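Local coordinates for protein DNA ligase (Aquifex aeolicus, PDB 3QWU) that binds adenosine and calcium and probably acts as an ATP-dependent nucleic-acid ligase that forms a nucleotidyl intermediate during strand joining, at residues C105-D110 with C308-K313; K328-K333 with F348-L353; L118-E123 with E178-P183. All coordinates share one frame; numbering follows the deposited sequence.

Overall arrangement
The three contacts are spread over the probable adenylation (RNA ligase family) part and the Pab1020-type C-terminal part of the chain. Interaction 1 joins the two, setting helix 106-115 against the end of strand 303-310. Interaction 2 pairs strands 330-340 and 343-352 of the same three-stranded sheet; its centre is about 20 Å from that of interaction 1. Interaction 3 stays within the probable adenylation part, on the opposite side of the chain's centre from interaction 2, with their centres about 38 Å apart. None is in the adenosine pocket: the Phe107 side chain is about 11 Å from that of Glu132, and the Leu182 side chain about 13 Å from the bound adenosine. Lys350 lies about 12 Å from the calcium ligand Glu143, side chain to side chain.

Interaction 1 (C105-D110 with C308-K313); sequences CPFTTD and CKFRKK
Asp110 reaches from near the N-terminal end of helix 106-115 to the backbone just past strand 303-310 and takes hold of two consecutive amides. Its CG is anti to the backbone N (chi1 175°), which places the carboxylate within reach of the other segment's backbone. OD1 accepts from Arg311 N at 2.9 Å in a nearly straight bond (168° at the hydrogen), and OD2 accepts from Lys312 N, also at 2.9 Å but more bent. Both oxygens use their syn lone pairs, so the carboxylate grips the turn like a fork. The side chain of Arg311 takes a different course: its CG passes 3.4 Å from Asp110 OD1, but the chain then bends at chi3 and carries the guanidinium off from the contact.

One turn back along the helix, Phe107 lies beside the strand. Its ring edge faces the Phe310 ring in a T-shaped stack, centroids 5.6 Å apart and planes at 79°, with Phe107 CD1 above the rim of the Phe310 face. Farther out on the ring, Phe107 CE1 meets Cys308 CB at 3.8 Å and comes beside the carbonyl oxygen of Lys309, while Cys308 SG makes an oblique sulfur-aromatic contact. Phe310 in turn brings CE2 against Phe107 CB at 3.9 Å; its ring is backed by Ala316 and Leu319 of helix 313-325.

Asn315 ND2 supplies a further hydrogen bond to Asp110 OD2, so this oxygen ties together the turn and the helix after it. An alanine at Asp110 would remove both acceptors and would probably leave the Arg311 and Lys312 amides without these partners, loosening the turn. A buried carboxylate held by three N-H donors is likely to stay ionised, and together with the aromatic pair it gives this junction both a polar and an apolar fastening.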
loop_
_atom_site.group_PDB
_atom_site.type_symbol
_atom_site.label_atom_id
_atom_site.label_comp_id
_atom_site.label_asym_id
_atom_site.label_seq_id
_atom_site.Cartn_x
_atom_site.Cartn_y
_atom_site.Cartn_z
ATOM N N CYS A 105 -30.683 4.630 -0.215
ATOM C CA CYS A 105 -30.027 5.423 -1.257
ATOM C C CYS A 105 -31.047 6.335 -1.891
ATOM O O CYS A 105 -31.998 5.856 -2.515
ATOM C CB CYS A 105 -29.457 4.536 -2.342
ATOM S SG CYS A 105 -28.653 5.572 -3.613
ATOM N N PRO A 106 -30.870 7.647 -1.728
ATOM C CA PRO A 106 -31.830 8.596 -2.290
ATOM C C PRO A 106 -31.841 8.596 -3.825
ATOM O O PRO A 106 -32.872 8.827 -4.442
ATOM C CB PRO A 106 -31.357 9.960 -1.743
ATOM C CG PRO A 106 -30.345 9.683 -0.745
ATOM C CD PRO A 106 -29.818 8.316 -0.935
ATOM N N PHE A 107 -30.696 8.323 -4.435
ATOM C CA PHE A 107 -30.643 8.279 -5.882
ATOM C C PHE A 107 -31.311 7.015 -6.397
ATOM O O PHE A 107 -32.250 7.110 -7.199
ATOM C CB PHE A 107 -29.206 8.379 -6.384
ATOM C CG PHE A 107 -29.033 7.986 -7.825
ATOM C CD1 PHE A 107 -29.337 8.860 -8.828
ATOM C CD2 PHE A 107 -28.553 6.740 -8.158
ATOM C CE1 PHE A 107 -29.145 8.529 -10.133
ATOM C CE2 PHE A 107 -28.391 6.383 -9.468
ATOM C CZ PHE A 107 -28.671 7.288 -10.462
ATOM N N THR A 108 -30.838 5.849 -5.955
ATOM C CA THR A 108 -31.402 4.556 -6.392
ATOM C C THR A 108 -32.897 4.472 -6.074
ATOM O O THR A 108 -33.674 4.046 -6.914
ATOM C CB THR A 108 -30.678 3.318 -5.753
ATOM O OG1 THR A 108 -29.264 3.533 -5.752
ATOM C CG2 THR A 108 -31.086 1.956 -6.473
ATOM N N THR A 109 -33.305 4.868 -4.878
ATOM C CA THR A 109 -34.742 4.891 -4.524
ATOM C C THR A 109 -35.579 5.836 -5.412
ATOM O O THR A 109 -36.677 5.485 -5.803
ATOM C CB THR A 109 -34.989 5.308 -3.059
ATOM O OG1 THR A 109 -34.283 4.431 -2.215
ATOM C CG2 THR A 109 -36.502 5.272 -2.717
ATOM N N ASP A 110 -35.068 7.034 -5.691
ATOM C CA ASP A 110 -35.734 7.977 -6.609
ATOM C C ASP A 110 -35.924 7.368 -8.008
ATOM O O ASP A 110 -36.945 7.526 -8.665
ATOM C CB ASP A 110 -34.861 9.239 -6.715
ATOM C CG ASP A 110 -35.385 10.248 -7.723
ATOM O OD1 ASP A 110 -35.328 9.952 -8.928
ATOM O OD2 ASP A 110 -35.843 11.334 -7.316
ATOM N N CYS A 308 -25.472 12.893 -12.385
ATOM C CA CYS A 308 -26.606 11.960 -12.302
ATOM C C CYS A 308 -27.929 12.716 -12.277
ATOM O O CYS A 308 -27.945 13.931 -12.114
ATOM C CB CYS A 308 -26.436 11.037 -11.103
ATOM S SG CYS A 308 -26.296 11.926 -9.523
ATOM N N LYS A 309 -29.024 11.988 -12.504
ATOM C CA LYS A 309 -30.390 12.548 -12.766
ATOM C C LYS A 309 -31.421 12.138 -11.721
ATOM O O LYS A 309 -31.471 10.973 -11.354
ATOM C CB LYS A 309 -30.913 11.929 -14.040
ATOM C CG LYS A 309 -30.973 12.772 -15.204
ATOM C CD LYS A 309 -31.163 11.863 -16.441
ATOM C CE LYS A 309 -32.633 11.616 -16.758
ATOM N NZ LYS A 309 -32.876 10.750 -17.951
ATOM N N PHE A 310 -32.289 13.040 -11.308
ATOM C CA PHE A 310 -33.343 12.669 -10.377
ATOM C C PHE A 310 -34.700 13.102 -10.865
ATOM O O PHE A 310 -34.811 14.101 -11.544
ATOM C CB PHE A 310 -33.176 13.300 -9.005
ATOM C CG PHE A 310 -31.906 12.993 -8.345
ATOM C CD1 PHE A 310 -30.720 13.516 -8.826
ATOM C CD2 PHE A 310 -31.891 12.242 -7.180
ATOM C CE1 PHE A 310 -29.514 13.252 -8.187
ATOM C CE2 PHE A 310 -30.698 11.992 -6.505
ATOM C CZ PHE A 310 -29.500 12.477 -7.012
ATOM N N ARG A 311 -35.723 12.350 -10.472
ATOM C CA ARG A 311 -37.125 12.743 -10.626
ATOM C C ARG A 311 -37.498 13.827 -9.605
ATOM O O ARG A 311 -38.269 14.741 -9.928
ATOM C CB ARG A 311 -38.031 11.523 -10.479
ATOM C CG ARG A 311 -37.594 10.384 -11.415
ATOM C CD ARG A 311 -38.606 9.302 -11.540
ATOM N NE ARG A 311 -39.643 9.664 -12.499
ATOM C CZ ARG A 311 -40.707 8.912 -12.786
ATOM N NH1 ARG A 311 -41.590 9.361 -13.676
ATOM N NH2 ARG A 311 -40.892 7.732 -12.194
ATOM N N LYS A 312 -36.898 13.766 -8.412
ATOM C CA LYS A 312 -37.176 14.736 -7.380
ATOM C C LYS A 312 -35.925 15.495 -6.962
ATOM O O LYS A 312 -34.899 14.882 -6.643
ATOM C CB LYS A 312 -37.692 14.029 -6.139
ATOM C CG LYS A 312 -39.025 13.356 -6.274
ATOM C CD LYS A 312 -39.723 13.316 -4.890
ATOM C CE LYS A 312 -41.065 12.539 -4.908
ATOM N NZ LYS A 312 -41.668 12.519 -3.531
ATOM N N LYS A 313 -36.035 16.813 -6.895
ATOM C CA LYS A 313 -35.001 17.676 -6.290
ATOM C C LYS A 313 -34.649 17.348 -4.845
ATOM O O LYS A 313 -33.495 17.261 -4.505
ATOM C CB LYS A 313 -35.413 19.152 -6.345
ATOM C CG LYS A 313 -34.238 20.101 -6.330
ATOM C CD LYS A 313 -34.659 21.501 -5.887
ATOM C CE LYS A 313 -33.458 22.429 -5.773
ATOM N NZ LYS A 313 -33.825 23.720 -5.087
#

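Interaction 2 (K328-K333 with F348-L353); sequences KHIQVK and FDKVFL
Five backbone hydrogen bonds hold 328-333 against 348-353. Gln331 and Val351 form one antiparallel hydrogen-bonded pair, with Gln331 N to Val351 O and Val351 N to Gln331 O both at 2.9 Å. Lys333 and Asp349 form the next; there Asp349 N approaches from above the carbonyl plane of Lys333. At the far end Leu353 N meets His329 O almost along the C=O axis, at 3.2 Å.

Ile330, Val332, Lys350 and Phe352 share one face of the sheet. Ile330 and Phe352 run alongside each other in the same direction, with CD1 of Ile330 4.0 Å from CD1 of Phe352, while the CG2 branch of Ile330 rests on Lys350 CB at 3.8 Å. Val332 CG1, anti to its backbone N, touches Phe348 CD2 at 3.9 Å. On the other face Gln331 CB packs against both Val351 CB and the CD1 methyl of Leu353.

Farther out, Leu320 and Leu323 of helix 313-325 cover Val332. The amine of Lys350 reaches the carbonyl oxygen of Pro139, and the carboxylate of Asp349 is fixed between Thr305 and Arg335. Strand 303-310 pairs with the far side of 343-352. The two segments are the open ends of an antiparallel beta hairpin, here the outer and central strands of a three-stranded sheet with a helix packed on one face.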
loop_
_atom_site.group_PDB
_atom_site.type_symbol
_atom_site.label_atom_id
_atom_site.label_comp_id
_atom_site.label_asym_id
_atom_site.label_seq_id
_atom_site.Cartn_x
_atom_site.Cartn_y
_atom_site.Cartn_z
ATOM N N LYS A 328 -15.085 11.443 4.714
ATOM C CA LYS A 328 -14.324 12.493 5.414
ATOM C C LYS A 328 -12.954 12.557 4.719
ATOM O O LYS A 328 -12.566 11.587 4.054
ATOM C CB LYS A 328 -14.193 12.219 6.913
ATOM C CG LYS A 328 -14.515 13.454 7.774
ATOM C CD LYS A 328 -14.002 13.349 9.216
ATOM C CE LYS A 328 -12.709 14.156 9.451
ATOM N NZ LYS A 328 -12.373 14.387 10.909
ATOM N N HIS A 329 -12.267 13.706 4.835
ATOM C CA HIS A 329 -11.090 14.058 3.988
ATOM C C HIS A 329 -11.503 14.296 2.506
ATOM O O HIS A 329 -10.745 14.888 1.711
ATOM C CB HIS A 329 -9.974 12.986 3.984
ATOM C CG HIS A 329 -9.767 12.256 5.280
ATOM N ND1 HIS A 329 -9.300 12.871 6.427
ATOM C CD2 HIS A 329 -9.887 10.938 5.583
ATOM C CE1 HIS A 329 -9.189 11.971 7.393
ATOM N NE2 HIS A 329 -9.543 10.791 6.908
ATOM N N ILE A 330 -12.660 13.769 2.117
ATOM C CA ILE A 330 -13.237 14.033 0.802
ATOM C C ILE A 330 -14.280 15.137 0.968
ATOM O O ILE A 330 -15.148 15.022 1.818
ATOM C CB ILE A 330 -13.933 12.777 0.233
ATOM C CG1 ILE A 330 -12.926 11.708 -0.221
ATOM C CG2 ILE A 330 -14.796 13.161 -0.916
ATOM C CD1 ILE A 330 -11.635 11.633 0.624
ATOM N N GLN A 331 -14.178 16.205 0.182
ATOM C CA GLN A 331 -15.174 17.264 0.196
ATOM C C GLN A 331 -16.179 17.010 -0.914
ATOM O O GLN A 331 -15.784 16.886 -2.076
ATOM C CB GLN A 331 -14.529 18.643 -0.022
ATOM C CG GLN A 331 -15.523 19.805 -0.138
ATOM C CD GLN A 331 -14.852 21.189 -0.225
ATOM O OE1 GLN A 331 -13.696 21.330 -0.647
ATOM N NE2 GLN A 331 -15.600 22.214 0.154
ATOM N N VAL A 332 -17.470 16.953 -0.567
ATOM C CA VAL A 332 -18.555 16.941 -1.567
ATOM C C VAL A 332 -18.991 18.371 -1.848
ATOM O O VAL A 332 -19.268 19.161 -0.921
ATOM C CB VAL A 332 -19.709 16.046 -1.125
ATOM C CG1 VAL A 332 -20.808 15.991 -2.205
ATOM C CG2 VAL A 332 -19.175 14.648 -0.808
ATOM N N LYS A 333 -18.934 18.732 -3.117
ATOM C CA LYS A 333 -19.079 20.117 -3.553
ATOM C C LYS A 333 -19.951 20.166 -4.806
ATOM O O LYS A 333 -19.515 19.734 -5.871
ATOM C CB LYS A 333 -17.710 20.729 -3.861
ATOM C CG LYS A 333 -17.736 22.169 -4.430
ATOM C CD LYS A 333 -17.669 23.244 -3.318
ATOM C CE LYS A 333 -17.943 24.702 -3.816
ATOM N NZ LYS A 333 -18.898 25.445 -2.902
ATOM N N PHE A 348 -21.549 16.958 -9.379
ATOM C CA PHE A 348 -20.827 17.322 -8.171
ATOM C C PHE A 348 -19.414 16.774 -8.155
ATOM O O PHE A 348 -19.084 15.829 -8.878
ATOM C CB PHE A 348 -21.612 16.904 -6.909
ATOM C CG PHE A 348 -21.653 15.427 -6.675
ATOM C CD1 PHE A 348 -22.671 14.651 -7.210
ATOM C CD2 PHE A 348 -20.683 14.801 -5.874
ATOM C CE1 PHE A 348 -22.712 13.257 -6.984
ATOM C CE2 PHE A 348 -20.723 13.419 -5.644
ATOM C CZ PHE A 348 -21.714 12.645 -6.208
ATOM N N ASP A 349 -18.597 17.394 -7.304
ATOM C CA ASP A 349 -17.220 17.046 -7.171
ATOM C C ASP A 349 -16.934 16.318 -5.847
ATOM O O ASP A 349 -17.462 16.704 -4.797
ATOM C CB ASP A 349 -16.396 18.328 -7.276
ATOM C CG ASP A 349 -16.401 18.926 -8.703
ATOM O OD1 ASP A 349 -16.771 18.220 -9.693
ATOM O OD2 ASP A 349 -15.980 20.106 -8.844
ATOM N N LYS A 350 -16.151 15.237 -5.909
ATOM C CA LYS A 350 -15.459 14.728 -4.729
ATOM C C LYS A 350 -14.022 15.289 -4.839
ATOM O O LYS A 350 -13.283 14.953 -5.772
ATOM C CB LYS A 350 -15.469 13.177 -4.643
ATOM C CG LYS A 350 -16.863 12.538 -4.366
ATOM C CD LYS A 350 -16.926 10.979 -4.557
ATOM C CE LYS A 350 -18.381 10.543 -4.983
ATOM N NZ LYS A 350 -18.750 9.123 -4.724
ATOM N N VAL A 351 -13.682 16.205 -3.938
ATOM C CA VAL A 351 -12.367 16.836 -3.854
ATOM C C VAL A 351 -11.565 16.055 -2.824
ATOM O O VAL A 351 -11.982 15.994 -1.664
ATOM C CB VAL A 351 -12.471 18.340 -3.353
ATOM C CG1 VAL A 351 -11.083 18.974 -3.154
ATOM C CG2 VAL A 351 -13.361 19.215 -4.305
ATOM N N PHE A 352 -10.438 15.475 -3.237
ATOM C CA PHE A 352 -9.523 14.754 -2.342
ATOM C C PHE A 352 -8.515 15.717 -1.700
ATOM O O PHE A 352 -7.482 16.051 -2.303
ATOM C CB PHE A 352 -8.780 13.673 -3.151
ATOM C CG PHE A 352 -9.708 12.642 -3.751
ATOM C CD1 PHE A 352 -10.031 11.487 -3.052
ATOM C CD2 PHE A 352 -10.328 12.877 -4.976
ATOM C CE1 PHE A 352 -10.924 10.565 -3.590
ATOM C CE2 PHE A 352 -11.224 11.965 -5.514
ATOM C CZ PHE A 352 -11.505 10.807 -4.846
ATOM N N LEU A 353 -8.808 16.140 -0.469
ATOM C CA LEU A 353 -8.085 17.224 0.194
ATOM C C LEU A 353 -6.668 16.843 0.548
ATOM O O LEU A 353 -5.772 17.692 0.532
ATOM C CB LEU A 353 -8.777 17.645 1.513
ATOM C CG LEU A 353 -9.945 18.637 1.619
ATOM C CD1 LEU A 353 -10.664 18.995 0.306
ATOM C CD2 LEU A 353 -10.930 18.048 2.629
#

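Interaction 3 (L118-E123 with E178-P183); sequences LRILDE and EKYNLP
A tyrosine at the C-terminal end of helix 170-180 docks here on the short helix 119-123, within the probable adenylation domain. Tyr180 is the centre of the contact. Ile120 lies over one face of its ring in a CH-pi contact, CB 3.7 Å from the centroid and 17° off the normal, and Ile120 CG1 reaches CD1 of Tyr180. Across the opposite face runs the aliphatic chain of Lys179. Arg119 comes to the ring edge instead: Tyr180 CD2 sits over the centre of the guanidinium face, 3.7 Å from CZ, the two planes 61° apart.

At the tip, Tyr180 OH donates a very short bond of 2.5 Å to Glu123 OE1, on its anti lone pair. The same hydroxyl accepts from Lys179 NZ at 3.0 Å and is also bonded to Asn124; the nearby ammonium would probably polarise it toward the carboxylate. Long salt bridges link Glu123 to Lys179 and Arg119.

Past Asn181, which has left helical phi/psi with a positive phi, Leu182 turns inward and its CD1 meets Ile120 CD1 at 3.7 Å. Both side chains rest on Phe159 of strand 153-161, and Ile120 also touches Leu127 of the adjacent strand 127-134, so the short helix and the segment after helix 170-180 both lean on that sheet.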
loop_
_atom_site.group_PDB
_atom_site.type_symbol
_atom_site.label_atom_id
_atom_site.label_comp_id
_atom_site.label_asym_id
_atom_site.label_seq_id
_atom_site.Cartn_x
_atom_site.Cartn_y
_atom_site.Cartn_z
ATOM N N LEU A 118 -41.675 -3.141 -10.482
ATOM C CA LEU A 118 -41.747 -3.747 -9.172
ATOM C C LEU A 118 -43.096 -4.427 -8.822
ATOM O O LEU A 118 -43.388 -4.682 -7.641
ATOM C CB LEU A 118 -41.332 -2.709 -8.125
ATOM C CG LEU A 118 -39.798 -2.478 -8.140
ATOM C CD1 LEU A 118 -39.396 -1.349 -7.170
ATOM C CD2 LEU A 118 -38.980 -3.791 -7.821
ATOM N N ARG A 119 -43.877 -4.748 -9.859
ATOM C CA ARG A 119 -44.996 -5.728 -9.798
ATOM C C ARG A 119 -44.607 -6.987 -9.035
ATOM O O ARG A 119 -45.351 -7.451 -8.179
ATOM C CB ARG A 119 -45.403 -6.143 -11.232
ATOM C CG ARG A 119 -46.719 -6.862 -11.404
ATOM C CD ARG A 119 -47.081 -6.985 -12.905
ATOM N NE ARG A 119 -47.142 -8.385 -13.378
ATOM C CZ ARG A 119 -46.344 -8.954 -14.298
ATOM N NH1 ARG A 119 -45.370 -8.263 -14.897
ATOM N NH2 ARG A 119 -46.508 -10.248 -14.628
ATOM N N ILE A 120 -43.439 -7.541 -9.354
ATOM C CA ILE A 120 -42.899 -8.712 -8.605
ATOM C C ILE A 120 -42.956 -8.569 -7.062
ATOM O O ILE A 120 -43.324 -9.497 -6.356
ATOM C CB ILE A 120 -41.474 -9.068 -9.055
ATOM C CG1 ILE A 120 -40.934 -10.279 -8.286
ATOM C CG2 ILE A 120 -40.522 -7.912 -8.831
ATOM C CD1 ILE A 120 -39.546 -10.730 -8.765
ATOM N N LEU A 121 -42.638 -7.403 -6.546
ATOM C CA LEU A 121 -42.758 -7.168 -5.108
ATOM C C LEU A 121 -44.243 -7.064 -4.722
ATOM O O LEU A 121 -44.685 -7.670 -3.732
ATOM C CB LEU A 121 -41.957 -5.907 -4.650
ATOM C CG LEU A 121 -40.412 -5.945 -4.885
ATOM C CD1 LEU A 121 -39.700 -4.677 -4.403
ATOM C CD2 LEU A 121 -39.743 -7.197 -4.261
ATOM N N ASP A 122 -45.031 -6.338 -5.498
ATOM C CA ASP A 122 -46.455 -6.272 -5.209
ATOM C C ASP A 122 -47.034 -7.675 -5.039
ATOM O O ASP A 122 -47.857 -7.898 -4.136
ATOM C CB ASP A 122 -47.211 -5.525 -6.295
ATOM C CG ASP A 122 -46.802 -4.065 -6.388
ATOM O OD1 ASP A 122 -46.286 -3.516 -5.387
ATOM O OD2 ASP A 122 -46.979 -3.466 -7.463
ATOM N N GLU A 123 -46.610 -8.611 -5.884
ATOM C CA GLU A 123 -47.146 -9.971 -5.876
ATOM C C GLU A 123 -46.395 -10.894 -4.932
ATOM O O GLU A 123 -46.893 -11.924 -4.581
ATOM C CB GLU A 123 -47.157 -10.577 -7.296
ATOM C CG GLU A 123 -48.015 -9.722 -8.251
ATOM C CD GLU A 123 -48.223 -10.315 -9.636
ATOM O OE1 GLU A 123 -47.619 -11.340 -9.986
ATOM O OE2 GLU A 123 -49.010 -9.747 -10.391
ATOM N N GLU A 178 -37.728 -14.536 -15.452
ATOM C CA GLU A 178 -38.440 -14.819 -16.703
ATOM C C GLU A 178 -39.919 -14.361 -16.568
ATOM O O GLU A 178 -40.456 -13.689 -17.453
ATOM C CB GLU A 178 -38.262 -16.286 -17.118
ATOM C CG GLU A 178 -39.326 -16.855 -18.081
ATOM C CD GLU A 178 -39.039 -16.648 -19.609
ATOM O OE1 GLU A 178 -38.259 -15.732 -19.999
ATOM O OE2 GLU A 178 -39.635 -17.419 -20.417
ATOM N N LYS A 179 -40.541 -14.645 -15.438
ATOM C CA LYS A 179 -41.956 -14.331 -15.261
ATOM C C LYS A 179 -42.234 -12.830 -15.374
ATOM O O LYS A 179 -43.101 -12.423 -16.151
ATOM C CB LYS A 179 -42.442 -14.856 -13.910
ATOM C CG LYS A 179 -43.941 -14.750 -13.707
ATOM C CD LYS A 179 -44.366 -15.380 -12.409
ATOM C CE LYS A 179 -45.821 -15.121 -12.139
ATOM N NZ LYS A 179 -46.065 -14.915 -10.690
ATOM N N TYR A 180 -41.447 -12.028 -14.644
ATOM C CA TYR A 180 -41.663 -10.593 -14.494
ATOM C C TYR A 180 -40.820 -9.742 -15.430
ATOM O O TYR A 180 -40.859 -8.495 -15.390
ATOM C CB TYR A 180 -41.386 -10.211 -13.051
ATOM C CG TYR A 180 -42.414 -10.792 -12.103
ATOM C CD1 TYR A 180 -42.097 -11.822 -11.212
ATOM C CD2 TYR A 180 -43.722 -10.310 -12.103
ATOM C CE1 TYR A 180 -43.080 -12.335 -10.345
ATOM C CE2 TYR A 180 -44.669 -10.795 -11.253
ATOM C CZ TYR A 180 -44.362 -11.802 -10.388
ATOM O OH TYR A 180 -45.356 -12.263 -9.603
ATOM N N ASN A 181 -40.027 -10.439 -16.240
ATOM C CA ASN A 181 -39.208 -9.831 -17.261
ATOM C C ASN A 181 -38.172 -8.856 -16.771
ATOM O O ASN A 181 -37.964 -7.820 -17.361
ATOM C CB ASN A 181 -40.111 -9.110 -18.214
ATOM C CG ASN A 181 -39.685 -9.313 -19.596
ATOM O OD1 ASN A 181 -40.029 -10.358 -20.231
ATOM N ND2 ASN A 181 -38.899 -8.362 -20.105
ATOM N N LEU A 182 -37.484 -9.214 -15.707
ATOM C CA LEU A 182 -36.512 -8.321 -15.095
ATOM C C LEU A 182 -35.200 -8.250 -15.899
ATOM O O LEU A 182 -34.819 -9.197 -16.548
ATOM C CB LEU A 182 -36.263 -8.775 -13.649
ATOM C CG LEU A 182 -37.552 -8.834 -12.785
ATOM C CD1 LEU A 182 -37.276 -9.298 -11.360
ATOM C CD2 LEU A 182 -38.250 -7.451 -12.790
ATOM N N PRO A 183 -34.528 -7.103 -15.865
ATOM C CA PRO A 183 -33.163 -7.043 -16.377
ATOM C C PRO A 183 -32.238 -7.815 -15.423
ATOM O O PRO A 183 -32.378 -7.694 -14.189
ATOM C CB PRO A 183 -32.848 -5.540 -16.355
ATOM C CG PRO A 183 -33.756 -4.949 -15.266
ATOM C CD PRO A 183 -34.938 -5.881 -15.138
#